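Local coordinates for protein fatty acid synthase 1, isoform A (Drosophila melanogaster, PDB 6FN6) that probably makes long-chain saturated fatty acids from acetyl-CoA and malonyl-CoA with NADPH, this piece being the modifying region with dehydratase, enoylreductase and ketoreductase domains, at residues A[169-181]-A[233-245]. Residues are numbered along the deposited sequence; the frame is centred on the assembly and turned at random.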
# COMPACT_ATOMS: atom_id res chain seq x y z
N ASN A 169 19.03 -28.29 17.34
CA ASN A 169 18.91 -26.86 17.61
C ASN A 169 18.38 -26.14 16.36
O ASN A 169 19.11 -25.94 15.39
CB ASN A 169 20.26 -26.28 18.03
CG ASN A 169 20.18 -24.81 18.42
OD1 ASN A 169 19.73 -23.97 17.64
ND2 ASN A 169 20.63 -24.49 19.63
N TRP A 170 17.11 -25.74 16.40
CA TRP A 170 16.46 -25.13 15.24
C TRP A 170 17.01 -23.74 14.93
O TRP A 170 17.10 -23.37 13.76
CB TRP A 170 14.95 -25.05 15.46
CG TRP A 170 14.27 -26.39 15.44
CD1 TRP A 170 14.05 -27.23 16.49
CD2 TRP A 170 13.74 -27.05 14.28
NE1 TRP A 170 13.41 -28.37 16.07
CE2 TRP A 170 13.21 -28.28 14.72
CE3 TRP A 170 13.66 -26.72 12.93
CZ2 TRP A 170 12.60 -29.18 13.84
CZ3 TRP A 170 13.06 -27.62 12.06
CH2 TRP A 170 12.54 -28.83 12.52
N ILE A 171 17.36 -22.98 15.96
CA ILE A 171 17.87 -21.63 15.75
C ILE A 171 19.16 -21.69 14.94
O ILE A 171 19.28 -21.03 13.90
CB ILE A 171 18.09 -20.91 17.09
CG1 ILE A 171 16.75 -20.71 17.80
CG2 ILE A 171 18.82 -19.57 16.88
CD1 ILE A 171 16.86 -20.15 19.21
N SER A 172 20.13 -22.47 15.39
CA SER A 172 21.41 -22.56 14.70
C SER A 172 21.21 -23.11 13.29
O SER A 172 21.78 -22.59 12.33
CB SER A 172 22.39 -23.45 15.48
OG SER A 172 22.13 -24.82 15.27
N PHE A 173 20.39 -24.15 13.18
CA PHE A 173 20.19 -24.80 11.89
C PHE A 173 19.58 -23.86 10.86
O PHE A 173 20.08 -23.74 9.74
CB PHE A 173 19.30 -26.03 12.04
CG PHE A 173 18.93 -26.67 10.74
CD1 PHE A 173 19.80 -27.53 10.10
CD2 PHE A 173 17.71 -26.39 10.14
CE1 PHE A 173 19.47 -28.11 8.89
CE2 PHE A 173 17.37 -26.96 8.93
CZ PHE A 173 18.25 -27.82 8.31
N MET A 174 18.50 -23.18 11.24
CA MET A 174 17.85 -22.26 10.33
C MET A 174 18.76 -21.08 10.01
O MET A 174 18.71 -20.52 8.92
CB MET A 174 16.51 -21.77 10.91
CG MET A 174 15.40 -22.82 10.81
SD MET A 174 13.72 -22.17 11.00
CE MET A 174 13.72 -21.70 12.73
N ASP A 175 19.61 -20.70 10.97
CA ASP A 175 20.57 -19.62 10.73
C ASP A 175 21.57 -20.00 9.64
O ASP A 175 21.88 -19.20 8.77
CB ASP A 175 21.32 -19.26 12.01
CG ASP A 175 22.24 -18.07 11.83
OD1 ASP A 175 21.79 -17.04 11.28
OD2 ASP A 175 23.41 -18.15 12.24
N THR A 176 22.07 -21.23 9.69
CA THR A 176 23.03 -21.69 8.69
C THR A 176 22.41 -21.70 7.29
O THR A 176 23.11 -21.60 6.29
CB THR A 176 23.59 -23.10 9.02
OG1 THR A 176 22.50 -24.02 9.21
CG2 THR A 176 24.44 -23.05 10.28
N MET A 177 21.09 -21.84 7.23
CA MET A 177 20.37 -21.72 5.96
C MET A 177 20.49 -20.29 5.42
O MET A 177 20.60 -20.08 4.22
CB MET A 177 18.90 -22.11 6.11
CG MET A 177 18.68 -23.55 6.54
SD MET A 177 16.93 -24.00 6.65
CE MET A 177 16.41 -23.79 4.95
N LEU A 178 20.44 -19.31 6.32
CA LEU A 178 20.60 -17.91 5.93
C LEU A 178 22.05 -17.62 5.57
O LEU A 178 22.33 -16.88 4.63
CB LEU A 178 20.14 -16.97 7.04
CG LEU A 178 18.72 -17.17 7.59
CD1 LEU A 178 18.35 -16.04 8.53
CD2 LEU A 178 17.71 -17.29 6.46
N GLN A 179 22.97 -18.20 6.33
CA GLN A 179 24.39 -18.08 6.03
C GLN A 179 24.63 -18.58 4.61
O GLN A 179 25.35 -17.96 3.83
CB GLN A 179 25.24 -18.88 7.02
CG GLN A 179 25.10 -18.43 8.46
CD GLN A 179 25.93 -19.29 9.40
OE1 GLN A 179 26.69 -20.15 8.95
NE2 GLN A 179 25.78 -19.07 10.70
N PHE A 180 24.03 -19.72 4.30
CA PHE A 180 24.24 -20.37 3.01
C PHE A 180 23.78 -19.49 1.86
O PHE A 180 24.41 -19.45 0.80
CB PHE A 180 23.51 -21.71 2.97
CG PHE A 180 23.76 -22.48 1.71
CD1 PHE A 180 24.91 -23.24 1.56
CD2 PHE A 180 22.85 -22.44 0.68
CE1 PHE A 180 25.14 -23.94 0.40
CE2 PHE A 180 23.07 -23.14 -0.49
CZ PHE A 180 24.21 -23.89 -0.63
N SER A 181 22.66 -18.80 2.05
CA SER A 181 22.12 -17.91 1.03
C SER A 181 23.02 -16.69 0.83
O SER A 181 23.11 -16.15 -0.27
CB SER A 181 20.71 -17.45 1.43
OG SER A 181 20.13 -16.65 0.41
N VAL A 233 14.40 -19.45 -3.33
CA VAL A 233 14.02 -20.35 -2.25
C VAL A 233 15.25 -21.04 -1.65
O VAL A 233 16.14 -21.49 -2.37
CB VAL A 233 13.00 -21.39 -2.74
CG1 VAL A 233 12.65 -22.38 -1.63
CG2 VAL A 233 11.74 -20.71 -3.24
N ILE A 234 15.29 -21.11 -0.32
CA ILE A 234 16.29 -21.88 0.39
C ILE A 234 15.57 -23.05 1.04
O ILE A 234 14.73 -22.85 1.91
CB ILE A 234 17.04 -21.04 1.45
CG1 ILE A 234 17.55 -19.72 0.86
CG2 ILE A 234 18.20 -21.82 2.03
CD1 ILE A 234 17.61 -18.61 1.88
N LYS A 235 15.91 -24.27 0.63
CA LYS A 235 15.21 -25.45 1.14
C LYS A 235 16.16 -26.49 1.73
O LYS A 235 17.12 -26.92 1.08
CB LYS A 235 14.39 -26.08 0.02
CG LYS A 235 13.39 -27.12 0.51
CD LYS A 235 12.39 -27.50 -0.56
CE LYS A 235 11.42 -28.56 -0.05
NZ LYS A 235 10.72 -28.14 1.20
N SER A 236 15.89 -26.88 2.97
CA SER A 236 16.66 -27.94 3.62
C SER A 236 15.76 -28.73 4.57
O SER A 236 15.28 -28.19 5.57
CB SER A 236 17.86 -27.36 4.37
OG SER A 236 18.62 -28.39 4.97
N ALA A 237 15.56 -30.00 4.26
CA ALA A 237 14.74 -30.89 5.08
C ALA A 237 13.35 -30.29 5.31
O ALA A 237 12.60 -30.08 4.35
CB ALA A 237 15.44 -31.17 6.40
N GLY A 238 13.00 -30.02 6.57
CA GLY A 238 11.66 -29.59 6.91
C GLY A 238 11.44 -28.09 6.83
O GLY A 238 10.32 -27.61 7.01
N VAL A 239 12.51 -27.35 6.57
CA VAL A 239 12.45 -25.89 6.52
C VAL A 239 12.49 -25.42 5.07
O VAL A 239 13.35 -25.86 4.29
CB VAL A 239 13.58 -25.25 7.34
CG1 VAL A 239 13.42 -23.73 7.38
CG2 VAL A 239 13.60 -25.81 8.76
N GLU A 240 11.57 -24.54 4.70
CA GLU A 240 11.54 -23.97 3.36
C GLU A 240 11.37 -22.45 3.45
O GLU A 240 10.38 -21.96 3.98
CB GLU A 240 10.40 -24.59 2.55
CG GLU A 240 10.45 -24.28 1.07
CD GLU A 240 9.24 -24.82 0.32
OE1 GLU A 240 9.18 -26.04 0.09
OE2 GLU A 240 8.36 -24.01 -0.03
N LEU A 241 12.35 -21.72 2.93
CA LEU A 241 12.37 -20.27 3.04
C LEU A 241 12.26 -19.59 1.67
O LEU A 241 13.10 -19.81 0.80
CB LEU A 241 13.64 -19.81 3.76
CG LEU A 241 13.86 -20.41 5.15
CD1 LEU A 241 15.22 -20.01 5.71
CD2 LEU A 241 12.75 -20.01 6.11
N ARG A 242 11.22 -18.79 1.49
CA ARG A 242 10.98 -18.10 0.23
C ARG A 242 11.14 -16.59 0.37
O ARG A 242 10.83 -16.02 1.42
CB ARG A 242 9.57 -18.41 -0.29
CG ARG A 242 9.19 -19.89 -0.24
CD ARG A 242 7.82 -20.11 -0.86
NE ARG A 242 7.24 -21.39 -0.45
CZ ARG A 242 6.03 -21.81 -0.82
NH1 ARG A 242 5.27 -21.05 -1.60
NH2 ARG A 242 5.57 -22.98 -0.40
N GLY A 243 11.64 -15.95 -0.68
CA GLY A 243 11.70 -14.50 -0.74
C GLY A 243 12.54 -13.83 0.33
O GLY A 243 12.11 -12.88 0.97
N LEU A 244 13.76 -14.32 0.53
CA LEU A 244 14.67 -13.73 1.50
C LEU A 244 15.23 -12.40 0.99
O LEU A 244 15.64 -12.29 -0.16
CB LEU A 244 15.81 -14.70 1.83
CG LEU A 244 16.91 -14.17 2.76
CD1 LEU A 244 16.32 -13.72 4.10
CD2 LEU A 244 17.97 -15.23 2.98
N LYS A 245 15.19 -11.38 1.85
CA LYS A 245 15.76 -10.08 1.54
C LYS A 245 16.78 -9.68 2.61
O LYS A 245 16.46 -9.64 3.80
CB LYS A 245 14.68 -9.00 1.44
CG LYS A 245 13.63 -9.23 0.36
CD LYS A 245 14.10 -8.77 -1.01
CE LYS A 245 12.94 -8.65 -1.98
NZ LYS A 245 12.26 -9.96 -2.22
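M177 is directed from helix 170-181 toward the hairpin of strands 233-236 and 239-242, where V239 and I234 receive it. Its chain bends at the thioether (chi3 63°), laying SD against V239 CG1 at 3.6 Å and carrying CE over the backbone between I234 and S236, 3.6 Å from I234 O, with I234 CG2 and L241 CD1 each 4.0 Å from it. The two methyls of V239 divide the work: while CG1 meets the sulfur, CG2 sits in plane at the edges of two rings, 3.8 Å from W170 CZ3 and 3.9 Å from F173 CE2. The other branch of I234 ends in CD1 beside CB of S181, one helical turn on from M177. An alanine in place of I234 would probably leave a gap between S181 and the strand, and the M177 methyl less confined. L178 CD2 extends the apolar layer to L241 CD1, 3.8 Å away. This is the hotdog fold's central helix packed on its sheet, in what is predicted to be the C-terminal hotdog of the dehydratase; CB of D175, the predicted proton donor, is directed away from the hairpin. No hydrogen bond joins the two segments, and apolar packing thus holds one helix face to the sheet.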